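Local structure of monalysin (Pseudomonas entomophila, 4MKO) at residues Y7-K11 / Q28-D33; V55-L59 / P198-V204; Y141-L145 / A181-R185. The protein forms beta-barrel pores in host membranes, a cytolytic and hemolytic toxin that damages the intestine of infected Drosophila. All blocks are in the same frame, centred on the assembly; numbering follows the deposited sequence.

Interaction 1: Y7-K11 / Q28-D33; sequences YPTKK and QGCWVD
Thr9-Lys10 pairs in parallel with Trp31-Val32, and three backbone hydrogen bonds zip the two strands together: Trp31 N to Pro8 O, Lys10 N to Trp31 O and Asp33 N to Lys10 O, each 2.9 Å. Tyr7 reaches back along the other segment. Its CG stands anti to the carbonyl carbon (chi1 -55°), which carries the ring past the Gly29 carbonyl, with Tyr7 CD1 3.3 Å from Gly29 O, to the amide of Gln28. There Tyr7 OH donates to Gln28 OE1 at 2.7 Å from above the carbonyl plane, 58° out of it and not along a lone pair. The amide is gripped at its other end too, Gln28 NE2 donating to Thr197 O. The Trp31 indole has the Tyr7 carbonyl at its edge, with CD1 3.4 Å from Tyr7 O, and the Pro8 carbonyl near the same edge; its NE1 donates to Phe4 O, and His221 stacks on the ring. Thr9 OG1 lies 3.6 Å from Trp31 CB, on the same side of the sheet. On the side of Lys10 and Val32, the lysine chain bends at chi2 (-68°), laying CG 3.8 Å from Cys30 SG before its end leads away. Helix 12-20, packed against Lys10 through Ala15, Ile16 and Tyr19, connects the two strands in a beta-alpha-beta unit. The extended Lys11 runs its CD past Asp33 OD2 without forming a salt bridge, although the opposite charges probably attract weakly. The chemistry therefore falls into distinct parts: a polar clasp at Tyr7, backbone bonding in the middle, and two separate metal positions, mercury on the thiol of buried Cys30 and zinc beside the carboxylate of Asp33.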
ATOM      1  N   TYR A   7      -9.992  10.834   5.668  1.00  9.75           N
ATOM      2  CA  TYR A   7     -10.166   9.396   5.508  1.00  8.83           C
ATOM      3  C   TYR A   7     -10.300   8.691   6.849  1.00 11.11           C
ATOM      4  O   TYR A   7      -9.603   9.079   7.794  1.00 11.34           O
ATOM      5  CB  TYR A   7      -9.021   8.780   4.679  1.00  9.46           C
ATOM      6  CG  TYR A   7      -8.839   9.450   3.333  1.00  9.82           C
ATOM      7  CD1 TYR A   7      -9.833   9.382   2.359  1.00 11.64           C
ATOM      8  CD2 TYR A   7      -7.686  10.174   3.043  1.00 10.31           C
ATOM      9  CE1 TYR A   7      -9.691  10.031   1.136  1.00 13.35           C
ATOM     10  CE2 TYR A   7      -7.526  10.812   1.815  1.00 11.91           C
ATOM     11  CZ  TYR A   7      -8.533  10.737   0.866  1.00 18.13           C
ATOM     12  OH  TYR A   7      -8.383  11.347  -0.354  1.00 14.92           O
ATOM     13  N   PRO A   8     -11.184   7.669   6.939  1.00  8.70           N
ATOM     14  CA  PRO A   8     -11.356   6.948   8.213  1.00  8.12           C
ATOM     15  C   PRO A   8     -10.210   5.950   8.423  1.00 11.65           C
ATOM     16  O   PRO A   8      -9.399   5.751   7.515  1.00 10.54           O
ATOM     17  CB  PRO A   8     -12.678   6.201   8.004  1.00 10.15           C
ATOM     18  CG  PRO A   8     -12.694   5.905   6.533  1.00 14.85           C
ATOM     19  CD  PRO A   8     -12.065   7.115   5.885  1.00 10.74           C
ATOM     20  N   THR A   9     -10.188   5.300   9.596  1.00  9.12           N
ATOM     21  CA  THR A   9      -9.194   4.279   9.951  1.00  8.15           C
ATOM     22  C   THR A   9      -9.906   2.925  10.041  1.00 11.41           C
ATOM     23  O   THR A   9     -10.960   2.818  10.671  1.00 11.08           O
ATOM     24  CB  THR A   9      -8.495   4.650  11.269  1.00 11.07           C
ATOM     25  OG1 THR A   9      -7.860   5.911  11.108  1.00 11.98           O
ATOM     26  CG2 THR A   9      -7.448   3.608  11.697  1.00 11.74           C
ATOM     27  N   LYS A  10      -9.341   1.899   9.395  1.00  7.53           N
ATOM     28  CA  LYS A  10      -9.948   0.568   9.346  1.00  7.10           C
ATOM     29  C   LYS A  10      -8.960  -0.480   9.814  1.00 10.84           C
ATOM     30  O   LYS A  10      -7.775  -0.371   9.515  1.00 10.74           O
ATOM     31  CB  LYS A  10     -10.434   0.232   7.927  1.00  8.52           C
ATOM     32  CG  LYS A  10     -11.418   1.245   7.330  1.00  8.35           C
ATOM     33  CD  LYS A  10     -12.754   1.207   8.071  1.00  9.79           C
ATOM     34  CE  LYS A  10     -13.606   2.401   7.763  1.00 10.48           C
ATOM     35  NZ  LYS A  10     -14.883   2.319   8.523  1.00 15.71           N
ATOM     36  N   LYS A  11      -9.450  -1.495  10.535  1.00  8.72           N
ATOM     37  CA  LYS A  11      -8.598  -2.576  11.027  1.00  7.86           C
ATOM     38  C   LYS A  11      -9.051  -3.904  10.396  1.00 11.91           C
ATOM     39  O   LYS A  11     -10.131  -4.391  10.716  1.00 11.32           O
ATOM     40  CB  LYS A  11      -8.662  -2.645  12.562  1.00 10.96           C
ATOM     41  CG  LYS A  11      -7.801  -3.741  13.185  1.00 17.81           C
ATOM     42  CD  LYS A  11      -7.876  -3.634  14.705  1.00 23.86           C
ATOM     43  CE  LYS A  11      -7.056  -4.685  15.405  1.00 36.07           C
ATOM     44  NZ  LYS A  11      -7.193  -4.584  16.885  1.00 34.18           N
ATOM     45  N   GLN A  28     -12.065   6.630  -1.742  1.00 11.16           N
ATOM     46  CA  GLN A  28     -10.719   6.719  -2.331  1.00  9.78           C
ATOM     47  C   GLN A  28      -9.723   5.864  -1.544  1.00 12.74           C
ATOM     48  O   GLN A  28      -8.810   5.290  -2.126  1.00 12.85           O
ATOM     49  CB  GLN A  28     -10.206   8.169  -2.302  1.00 11.01           C
ATOM     50  CG  GLN A  28     -10.817   9.097  -3.343  1.00 20.74           C
ATOM     51  CD  GLN A  28     -10.307  10.495  -3.125  1.00 28.42           C
ATOM     52  OE1 GLN A  28     -10.488  11.090  -2.052  1.00 21.85           O
ATOM     53  NE2 GLN A  28      -9.633  11.040  -4.124  1.00 22.84           N
ATOM     54  N   GLY A  29      -9.848   5.868  -0.223  1.00  9.86           N
ATOM     55  CA  GLY A  29      -8.886   5.158   0.610  1.00  9.72           C
ATOM     56  C   GLY A  29      -9.103   5.340   2.094  1.00 10.99           C
ATOM     57  O   GLY A  29      -9.982   6.091   2.530  1.00  8.92           O
ATOM     58  N   CYS A  30      -8.337   4.583   2.876  1.00  7.76           N
ATOM     59  CA  CYS A  30      -8.472   4.616   4.316  1.00  8.20           C
ATOM     60  C   CYS A  30      -7.124   4.403   4.989  1.00 10.04           C
ATOM     61  O   CYS A  30      -6.228   3.780   4.405  1.00  8.54           O
ATOM     62  CB  CYS A  30      -9.515   3.598   4.787  1.00  9.13           C
ATOM     63  SG  CYS A  30      -9.118   1.861   4.419  1.00 13.64           S
ATOM     64  N   TRP A  31      -6.978   4.947   6.203  1.00  6.79           N
ATOM     65  CA  TRP A  31      -5.817   4.669   7.052  1.00  6.04           C
ATOM     66  C   TRP A  31      -6.051   3.252   7.552  1.00  9.16           C
ATOM     67  O   TRP A  31      -7.200   2.839   7.746  1.00 10.30           O
ATOM     68  CB  TRP A  31      -5.767   5.638   8.234  1.00  5.84           C
ATOM     69  CG  TRP A  31      -5.476   7.049   7.824  1.00  7.19           C
ATOM     70  CD1 TRP A  31      -6.387   8.017   7.511  1.00 10.10           C
ATOM     71  CD2 TRP A  31      -4.182   7.633   7.622  1.00  6.76           C
ATOM     72  NE1 TRP A  31      -5.740   9.195   7.220  1.00  9.19           N
ATOM     73  CE2 TRP A  31      -4.385   8.981   7.248  1.00 10.74           C
ATOM     74  CE3 TRP A  31      -2.862   7.148   7.729  1.00  7.97           C
ATOM     75  CZ2 TRP A  31      -3.319   9.855   6.983  1.00  9.55           C
ATOM     76  CZ3 TRP A  31      -1.804   8.021   7.480  1.00  8.66           C
ATOM     77  CH2 TRP A  31      -2.035   9.356   7.109  1.00  9.39           C
ATOM     78  N   VAL A  32      -4.979   2.491   7.735  1.00  5.28           N
ATOM     79  CA  VAL A  32      -5.081   1.099   8.177  1.00  5.75           C
ATOM     80  C   VAL A  32      -4.433   0.969   9.549  1.00  8.87           C
ATOM     81  O   VAL A  32      -3.283   1.378   9.713  1.00  9.30           O
ATOM     82  CB  VAL A  32      -4.403   0.141   7.148  1.00  9.92           C
ATOM     83  CG1 VAL A  32      -4.368  -1.305   7.668  1.00  9.09           C
ATOM     84  CG2 VAL A  32      -5.109   0.206   5.797  1.00  9.79           C
ATOM     85  N   ASP A  33      -5.154   0.376  10.506  1.00  7.36           N
ATOM     86  CA  ASP A  33      -4.646   0.100  11.858  1.00  7.70           C
ATOM     87  C   ASP A  33      -4.078  -1.321  11.778  1.00 10.53           C
ATOM     88  O   ASP A  33      -4.834  -2.302  11.713  1.00 10.37           O
ATOM     89  CB  ASP A  33      -5.802   0.179  12.883  1.00  9.85           C
ATOM     90  CG  ASP A  33      -5.490  -0.309  14.294  1.00 16.65           C
ATOM     91  OD1 ASP A  33      -4.309  -0.597  14.581  1.00 16.31           O
ATOM     92  OD2 ASP A  33      -6.426  -0.394  15.109  1.00 20.30           O
TER

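Interaction 2: V55-L59 / P198-V204; sequences VFAYL and PLDWDTV
Strand segment 55-59 packs against a loop that turns into a helix at Trp201; the backbones stay apart, with CA atoms 6.4 Å from each other at Leu59 and Pro198 and 8.6 Å at Phe56 and Val204. No direct hydrogen bond joins them, but one water bridges the nearer end, donating to Leu59 O at 2.7 Å and accepting from Leu199 N. Tyr58 fills the centre. With chi1 at 71°, CG sits between the backbone N and the carbonyl carbon, and the ring projects toward the first turn of the helix. Val204 CG2 lies over one ring face, 3.8 Å from the centroid, in a CH-pi contact displaced somewhat toward the rim. Leu199 approaches along the CD2 side, its CB 4.0 Å from Tyr58 CD2, and the phenol oxygen merely touches Trp201, with Tyr58 OH 3.7 Å from Trp201 CE3, making no hydrogen bond across the contact. Leu199 CD1 also meets the edge of the Phe56 ring at CE2, the two side chains crossing at about a right angle; Phe4 and Trp31 add further aromatic contacts to Phe56. The helix start is fixed by Asp200 as N-cap: its OD1 accepts from Thr203 N at 3.0 Å, nearly in line with the C-O bond, and from Thr203 OG1, which arrives from above the carboxylate plane. Trp201 is held in turn by NE1 bonding to Ser90 OG. Val55 and Phe56 both face Val146, forming a classic beta bulge. This is a capped helix packed on a beta sheet through an aromatic and aliphatic core, within the aerolysin-like body of the toxin.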
ATOM      1  N   VAL A  55      -0.138   1.103   6.801  1.00  3.14           N
ATOM      2  CA  VAL A  55      -0.595   2.440   7.212  1.00  3.86           C
ATOM      3  C   VAL A  55      -1.782   2.960   6.408  1.00  6.30           C
ATOM      4  O   VAL A  55      -2.485   3.859   6.880  1.00  5.73           O
ATOM      5  CB  VAL A  55       0.549   3.498   7.230  1.00  6.18           C
ATOM      6  CG1 VAL A  55       1.532   3.238   8.385  1.00  6.30           C
ATOM      7  CG2 VAL A  55       1.280   3.592   5.872  1.00  6.14           C
ATOM      8  N   PHE A  56      -1.926   2.495   5.160  1.00  4.98           N
ATOM      9  CA  PHE A  56      -2.977   3.050   4.306  1.00  4.52           C
ATOM     10  C   PHE A  56      -3.395   2.045   3.260  1.00  6.77           C
ATOM     11  O   PHE A  56      -2.663   1.107   2.960  1.00  5.80           O
ATOM     12  CB  PHE A  56      -2.424   4.331   3.630  1.00  5.76           C
ATOM     13  CG  PHE A  56      -3.489   5.345   3.250  1.00  6.47           C
ATOM     14  CD1 PHE A  56      -4.025   6.203   4.204  1.00  8.29           C
ATOM     15  CD2 PHE A  56      -3.920   5.466   1.935  1.00  8.62           C
ATOM     16  CE1 PHE A  56      -5.013   7.131   3.859  1.00 10.34           C
ATOM     17  CE2 PHE A  56      -4.892   6.410   1.585  1.00 10.39           C
ATOM     18  CZ  PHE A  56      -5.438   7.229   2.552  1.00  9.32           C
ATOM     19  N   ALA A  57      -4.583   2.227   2.714  1.00  4.08           N
ATOM     20  CA  ALA A  57      -5.047   1.371   1.616  1.00  4.08           C
ATOM     21  C   ALA A  57      -5.803   2.271   0.693  1.00  8.99           C
ATOM     22  O   ALA A  57      -6.573   3.109   1.168  1.00  8.45           O
ATOM     23  CB  ALA A  57      -5.936   0.254   2.129  1.00  5.02           C
ATOM     24  N   TYR A  58      -5.547   2.166  -0.613  1.00  4.99           N
ATOM     25  CA  TYR A  58      -6.270   3.051  -1.528  1.00  5.18           C
ATOM     26  C   TYR A  58      -6.585   2.362  -2.836  1.00  8.84           C
ATOM     27  O   TYR A  58      -6.052   1.287  -3.118  1.00  8.68           O
ATOM     28  CB  TYR A  58      -5.554   4.401  -1.729  1.00  6.30           C
ATOM     29  CG  TYR A  58      -4.291   4.307  -2.546  1.00  5.44           C
ATOM     30  CD1 TYR A  58      -3.076   3.974  -1.952  1.00  6.67           C
ATOM     31  CD2 TYR A  58      -4.293   4.608  -3.907  1.00  6.98           C
ATOM     32  CE1 TYR A  58      -1.902   3.914  -2.697  1.00  6.41           C
ATOM     33  CE2 TYR A  58      -3.122   4.550  -4.661  1.00  7.81           C
ATOM     34  CZ  TYR A  58      -1.932   4.189  -4.050  1.00 12.12           C
ATOM     35  OH  TYR A  58      -0.769   4.132  -4.756  1.00  9.36           O
ATOM     36  N   LEU A  59      -7.434   2.997  -3.637  1.00  6.11           N
ATOM     37  CA  LEU A  59      -7.843   2.444  -4.925  1.00  5.25           C
ATOM     38  C   LEU A  59      -7.013   3.086  -6.026  1.00  8.74           C
ATOM     39  O   LEU A  59      -7.034   4.318  -6.195  1.00  9.48           O
ATOM     40  CB  LEU A  59      -9.337   2.723  -5.140  1.00  5.12           C
ATOM     41  CG  LEU A  59     -10.316   1.931  -4.264  1.00  9.45           C
ATOM     42  CD1 LEU A  59     -11.746   2.342  -4.558  1.00  9.77           C
ATOM     43  CD2 LEU A  59     -10.142   0.436  -4.459  1.00  8.93           C
ATOM     44  N   PRO A 198      -9.020   9.158  -8.466  1.00 16.57           N
ATOM     45  CA  PRO A 198      -8.338   8.351  -7.450  1.00 15.88           C
ATOM     46  C   PRO A 198      -7.022   8.970  -7.011  1.00 15.40           C
ATOM     47  O   PRO A 198      -6.441   9.829  -7.679  1.00 14.45           O
ATOM     48  CB  PRO A 198      -8.118   7.000  -8.150  1.00 17.95           C
ATOM     49  CG  PRO A 198      -7.998   7.356  -9.597  1.00 22.42           C
ATOM     50  CD  PRO A 198      -8.955   8.514  -9.801  1.00 18.33           C
ATOM     51  N   LEU A 199      -6.577   8.535  -5.852  1.00 11.30           N
ATOM     52  CA  LEU A 199      -5.283   8.927  -5.333  1.00 10.57           C
ATOM     53  C   LEU A 199      -4.222   8.190  -6.146  1.00 14.61           C
ATOM     54  O   LEU A 199      -4.503   7.126  -6.711  1.00 14.36           O
ATOM     55  CB  LEU A 199      -5.179   8.504  -3.860  1.00 10.26           C
ATOM     56  CG  LEU A 199      -6.159   9.187  -2.891  1.00 13.39           C
ATOM     57  CD1 LEU A 199      -6.136   8.515  -1.532  1.00 13.26           C
ATOM     58  CD2 LEU A 199      -5.847  10.678  -2.748  1.00 13.59           C
ATOM     59  N   ASP A 200      -3.015   8.760  -6.219  1.00 11.26           N
ATOM     60  CA  ASP A 200      -1.887   8.122  -6.875  1.00 10.67           C
ATOM     61  C   ASP A 200      -0.732   8.009  -5.865  1.00 12.37           C
ATOM     62  O   ASP A 200      -0.817   8.547  -4.758  1.00 10.19           O
ATOM     63  CB  ASP A 200      -1.486   8.835  -8.179  1.00 12.49           C
ATOM     64  CG  ASP A 200      -1.072  10.287  -8.046  1.00 19.64           C
ATOM     65  OD1 ASP A 200      -0.551  10.667  -6.971  1.00 18.21           O
ATOM     66  OD2 ASP A 200      -1.220  11.035  -9.035  1.00 27.78           O
ATOM     67  N   TRP A 201       0.326   7.292  -6.243  1.00  9.68           N
ATOM     68  CA  TRP A 201       1.446   7.012  -5.359  1.00  7.84           C
ATOM     69  C   TRP A 201       2.174   8.264  -4.854  1.00  9.75           C
ATOM     70  O   TRP A 201       2.516   8.319  -3.677  1.00  7.76           O
ATOM     71  CB  TRP A 201       2.394   6.032  -6.040  1.00  6.68           C
ATOM     72  CG  TRP A 201       3.523   5.536  -5.190  1.00  6.51           C
ATOM     73  CD1 TRP A 201       4.827   5.427  -5.562  1.00  8.74           C
ATOM     74  CD2 TRP A 201       3.444   5.045  -3.841  1.00  5.30           C
ATOM     75  NE1 TRP A 201       5.570   4.885  -4.538  1.00  8.01           N
ATOM     76  CE2 TRP A 201       4.740   4.613  -3.479  1.00  8.35           C
ATOM     77  CE3 TRP A 201       2.381   4.854  -2.926  1.00  6.07           C
ATOM     78  CZ2 TRP A 201       5.032   4.090  -2.220  1.00  6.71           C
ATOM     79  CZ3 TRP A 201       2.667   4.312  -1.680  1.00  6.95           C
ATOM     80  CH2 TRP A 201       3.989   3.980  -1.320  1.00  7.54           C
ATOM     81  N   ASP A 202       2.413   9.254  -5.733  1.00  9.58           N
ATOM     82  CA  ASP A 202       3.066  10.522  -5.371  1.00  9.62           C
ATOM     83  C   ASP A 202       2.263  11.244  -4.282  1.00 10.67           C
ATOM     84  O   ASP A 202       2.830  11.628  -3.248  1.00  9.80           O
ATOM     85  CB  ASP A 202       3.235  11.405  -6.623  1.00 12.18           C
ATOM     86  CG  ASP A 202       4.115  12.612  -6.389  1.00 29.91           C
ATOM     87  OD1 ASP A 202       3.576  13.675  -5.996  1.00 32.59           O
ATOM     88  OD2 ASP A 202       5.342  12.496  -6.591  1.00 36.07           O
ATOM     89  N   THR A 203       0.937  11.371  -4.484  1.00  7.50           N
ATOM     90  CA  THR A 203       0.018  12.024  -3.550  1.00  7.08           C
ATOM     91  C   THR A 203      -0.003  11.292  -2.198  1.00  8.72           C
ATOM     92  O   THR A 203       0.074  11.940  -1.152  1.00  7.63           O
ATOM     93  CB  THR A 203      -1.385  12.165  -4.162  1.00 14.23           C
ATOM     94  OG1 THR A 203      -1.272  12.894  -5.382  1.00 16.43           O
ATOM     95  CG2 THR A 203      -2.374  12.876  -3.224  1.00 12.71           C
ATOM     96  N   VAL A 204      -0.131   9.954  -2.220  1.00  5.46           N
ATOM     97  CA  VAL A 204      -0.171   9.156  -0.990  1.00  4.51           C
ATOM     98  C   VAL A 204       1.114   9.331  -0.181  1.00  7.65           C
ATOM     99  O   VAL A 204       1.024   9.517   1.021  1.00  6.93           O
ATOM    100  CB  VAL A 204      -0.535   7.663  -1.265  1.00  7.98           C
ATOM    101  CG1 VAL A 204      -0.364   6.790  -0.015  1.00  7.78           C
ATOM    102  CG2 VAL A 204      -1.975   7.562  -1.774  1.00  7.77           C
TER
HETATM  103  O   HOH W   1      -8.084   6.347  -4.725  1.00 16.09           O

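Interaction 3: Y141-L145 / A181-R185; sequences YQVVL and AITQR
Two amides are the flat groups here. At the edge of the Gln142 amide NE2 donates to Gln184 O, 3.1 Å away and close to the amide plane, while Thr183 CG2 sits over one face, 3.7 Å from Gln142 CD, the two side chains crossing at about a right angle. Extended from a CG anti to the backbone N (chi1 -173°), the chain brings NE2 to the carbonyl from above its plane, 40° out. NE2 also donates to Thr80 O, which takes the Thr183 hydroxyl as well, so one outside carbonyl ties both side chains down. The Gln184 side chain lies beside that of Val143, pointing the same way, and its OE1 is 3.4 Å from Val143 CG1; its NE2 is held by Ser111 O and Asp13 OD1. Between the backbones, Leu145 and Ile182 form the antiparallel hydrogen-bonded pair, Leu145 N to Ile182 O at 2.8 Å and Ile182 N to Leu145 O at 3.0 Å, and Gln184 N adds a bond to Val143 O. Val144 and Thr183, a non-hydrogen-bonded pair, put their side chains on the sheet face away from Leu145 and Ile182. Val144 CG1 packs 3.7 Å from Ala181 CB. The N-to-C directions of the two short strands are 139° apart, a strong twist, and the chain turns a corner at Arg185. Strand 136-151 lies between strand 46-67, bonded through Tyr58 and Gln60, and strand 173-191.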
ATOM      1  N   TYR A 141     -10.789  -0.006 -10.502  1.00  6.80           N
ATOM      2  CA  TYR A 141      -9.650   0.295  -9.624  1.00  6.17           C
ATOM      3  C   TYR A 141      -9.179  -0.986  -8.963  1.00  9.60           C
ATOM      4  O   TYR A 141      -9.966  -1.923  -8.841  1.00  8.98           O
ATOM      5  CB  TYR A 141     -10.067   1.252  -8.493  1.00  7.24           C
ATOM      6  CG  TYR A 141     -10.791   2.502  -8.928  1.00 10.53           C
ATOM      7  CD1 TYR A 141     -10.092   3.668  -9.228  1.00 14.03           C
ATOM      8  CD2 TYR A 141     -12.183   2.534  -9.003  1.00 12.20           C
ATOM      9  CE1 TYR A 141     -10.763   4.835  -9.607  1.00 15.83           C
ATOM     10  CE2 TYR A 141     -12.861   3.692  -9.386  1.00 13.09           C
ATOM     11  CZ  TYR A 141     -12.150   4.849  -9.651  1.00 23.49           C
ATOM     12  OH  TYR A 141     -12.839   5.986 -10.016  1.00 25.69           O
ATOM     13  N   GLN A 142      -7.920  -1.024  -8.501  1.00  5.93           N
ATOM     14  CA  GLN A 142      -7.395  -2.166  -7.734  1.00  4.52           C
ATOM     15  C   GLN A 142      -6.939  -1.649  -6.364  1.00  7.10           C
ATOM     16  O   GLN A 142      -6.346  -0.569  -6.274  1.00  7.06           O
ATOM     17  CB  GLN A 142      -6.227  -2.857  -8.438  1.00  5.71           C
ATOM     18  CG  GLN A 142      -5.782  -4.154  -7.738  1.00  7.73           C
ATOM     19  CD  GLN A 142      -4.768  -4.982  -8.483  1.00 10.03           C
ATOM     20  OE1 GLN A 142      -4.245  -4.600  -9.541  1.00 10.73           O
ATOM     21  NE2 GLN A 142      -4.479  -6.149  -7.942  1.00  6.81           N
ATOM     22  N   VAL A 143      -7.181  -2.449  -5.320  1.00  5.29           N
ATOM     23  CA  VAL A 143      -6.774  -2.097  -3.949  1.00  4.46           C
ATOM     24  C   VAL A 143      -5.265  -2.172  -3.821  1.00  8.82           C
ATOM     25  O   VAL A 143      -4.639  -3.191  -4.163  1.00  8.87           O
ATOM     26  CB  VAL A 143      -7.467  -3.006  -2.888  1.00  8.10           C
ATOM     27  CG1 VAL A 143      -6.899  -2.756  -1.491  1.00  7.61           C
ATOM     28  CG2 VAL A 143      -8.994  -2.836  -2.909  1.00  8.19           C
ATOM     29  N   VAL A 144      -4.691  -1.100  -3.268  1.00  4.97           N
ATOM     30  CA  VAL A 144      -3.265  -0.994  -2.957  1.00  5.06           C
ATOM     31  C   VAL A 144      -3.108  -0.953  -1.440  1.00  7.31           C
ATOM     32  O   VAL A 144      -3.800  -0.184  -0.755  1.00  7.05           O
ATOM     33  CB  VAL A 144      -2.620   0.247  -3.599  1.00  6.88           C
ATOM     34  CG1 VAL A 144      -1.178   0.427  -3.121  1.00  6.38           C
ATOM     35  CG2 VAL A 144      -2.660   0.166  -5.124  1.00  7.14           C
ATOM     36  N   LEU A 145      -2.190  -1.777  -0.921  1.00  5.16           N
ATOM     37  CA  LEU A 145      -1.844  -1.828   0.493  1.00  4.53           C
ATOM     38  C   LEU A 145      -0.543  -1.078   0.669  1.00  7.20           C
ATOM     39  O   LEU A 145       0.449  -1.390   0.008  1.00  7.17           O
ATOM     40  CB  LEU A 145      -1.725  -3.281   1.017  1.00  4.61           C
ATOM     41  CG  LEU A 145      -2.978  -4.148   0.823  1.00  8.27           C
ATOM     42  CD1 LEU A 145      -2.681  -5.635   1.100  1.00  8.24           C
ATOM     43  CD2 LEU A 145      -4.169  -3.629   1.675  1.00 10.67           C
ATOM     44  N   ALA A 181       4.441  -0.134  -1.327  1.00  8.52           N
ATOM     45  CA  ALA A 181       3.066  -0.492  -1.661  1.00  7.38           C
ATOM     46  C   ALA A 181       3.025  -1.773  -2.485  1.00  9.93           C
ATOM     47  O   ALA A 181       3.880  -1.991  -3.343  1.00  9.06           O
ATOM     48  CB  ALA A 181       2.409   0.646  -2.420  1.00  8.26           C
ATOM     49  N   ILE A 182       2.048  -2.623  -2.183  1.00  5.99           N
ATOM     50  CA  ILE A 182       1.784  -3.888  -2.874  1.00  6.23           C
ATOM     51  C   ILE A 182       0.292  -3.887  -3.211  1.00  9.25           C
ATOM     52  O   ILE A 182      -0.471  -3.095  -2.640  1.00  8.25           O
ATOM     53  CB  ILE A 182       2.198  -5.142  -2.024  1.00  8.87           C
ATOM     54  CG1 ILE A 182       1.263  -5.365  -0.790  1.00  7.87           C
ATOM     55  CG2 ILE A 182       3.698  -5.096  -1.609  1.00  9.44           C
ATOM     56  CD1 ILE A 182       1.475  -6.646   0.019  1.00  7.68           C
ATOM     57  N   THR A 183      -0.138  -4.775  -4.106  1.00  5.58           N
ATOM     58  CA  THR A 183      -1.569  -4.866  -4.396  1.00  4.83           C
ATOM     59  C   THR A 183      -2.200  -6.023  -3.655  1.00  8.47           C
ATOM     60  O   THR A 183      -1.515  -6.963  -3.232  1.00  8.02           O
ATOM     61  CB  THR A 183      -1.820  -5.093  -5.891  1.00  7.85           C
ATOM     62  OG1 THR A 183      -0.904  -6.086  -6.360  1.00  9.65           O
ATOM     63  CG2 THR A 183      -1.734  -3.813  -6.717  1.00  6.95           C
ATOM     64  N   GLN A 184      -3.529  -5.961  -3.544  1.00  5.15           N
ATOM     65  CA  GLN A 184      -4.385  -7.021  -3.002  1.00  4.39           C
ATOM     66  C   GLN A 184      -5.198  -7.547  -4.193  1.00  7.49           C
ATOM     67  O   GLN A 184      -5.473  -6.789  -5.123  1.00  7.98           O
ATOM     68  CB  GLN A 184      -5.340  -6.445  -1.938  1.00  6.09           C
ATOM     69  CG  GLN A 184      -6.105  -7.497  -1.149  1.00 14.87           C
ATOM     70  CD  GLN A 184      -6.927  -6.884  -0.052  1.00 19.83           C
ATOM     71  OE1 GLN A 184      -7.632  -5.884  -0.241  1.00 14.85           O
ATOM     72  NE2 GLN A 184      -6.889  -7.493   1.108  1.00 13.25           N
ATOM     73  N   ARG A 185      -5.613  -8.822  -4.146  1.00  5.60           N
ATOM     74  CA  ARG A 185      -6.439  -9.439  -5.195  1.00  5.79           C
ATOM     75  C   ARG A 185      -7.901  -8.978  -5.011  1.00  9.61           C
ATOM     76  O   ARG A 185      -8.799  -9.777  -4.720  1.00 11.00           O
ATOM     77  CB  ARG A 185      -6.301 -10.968  -5.163  1.00  7.88           C
ATOM     78  CG  ARG A 185      -6.844 -11.604  -6.448  1.00 17.51           C
ATOM     79  CD  ARG A 185      -6.373 -13.027  -6.674  1.00 25.59           C
ATOM     80  NE  ARG A 185      -6.720 -13.918  -5.574  1.00 28.22           N
ATOM     81  CZ  ARG A 185      -7.815 -14.662  -5.520  1.00 46.20           C
ATOM     82  NH1 ARG A 185      -8.712 -14.606  -6.497  1.00 34.98           N
ATOM     83  NH2 ARG A 185      -8.031 -15.459  -4.479  1.00 32.10           N
TER

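Overall arrangement
All three contacts reach one mixed sheet, taken in succession across strands 29-43, 46-67, 136-151 and 173-191. Interaction 1 pairs an extra parallel strand with the first of these and is partly exposed, with mercury at Cys30 and zinc at Asp33. Interactions 2 and 3 are buried, their centres about 10 Å apart. Interaction 2 joins sheet to helix, relying on ring packing and a single water where the others use backbone hydrogen bonds. Interaction 3 is again strand pairing, now antiparallel and supplemented by a buried amide. Cys30 O to Ala57 N links interactions 1 and 2, and Tyr58 O to Val144 N links 2 and 3, whereas 1 and 3 do not touch.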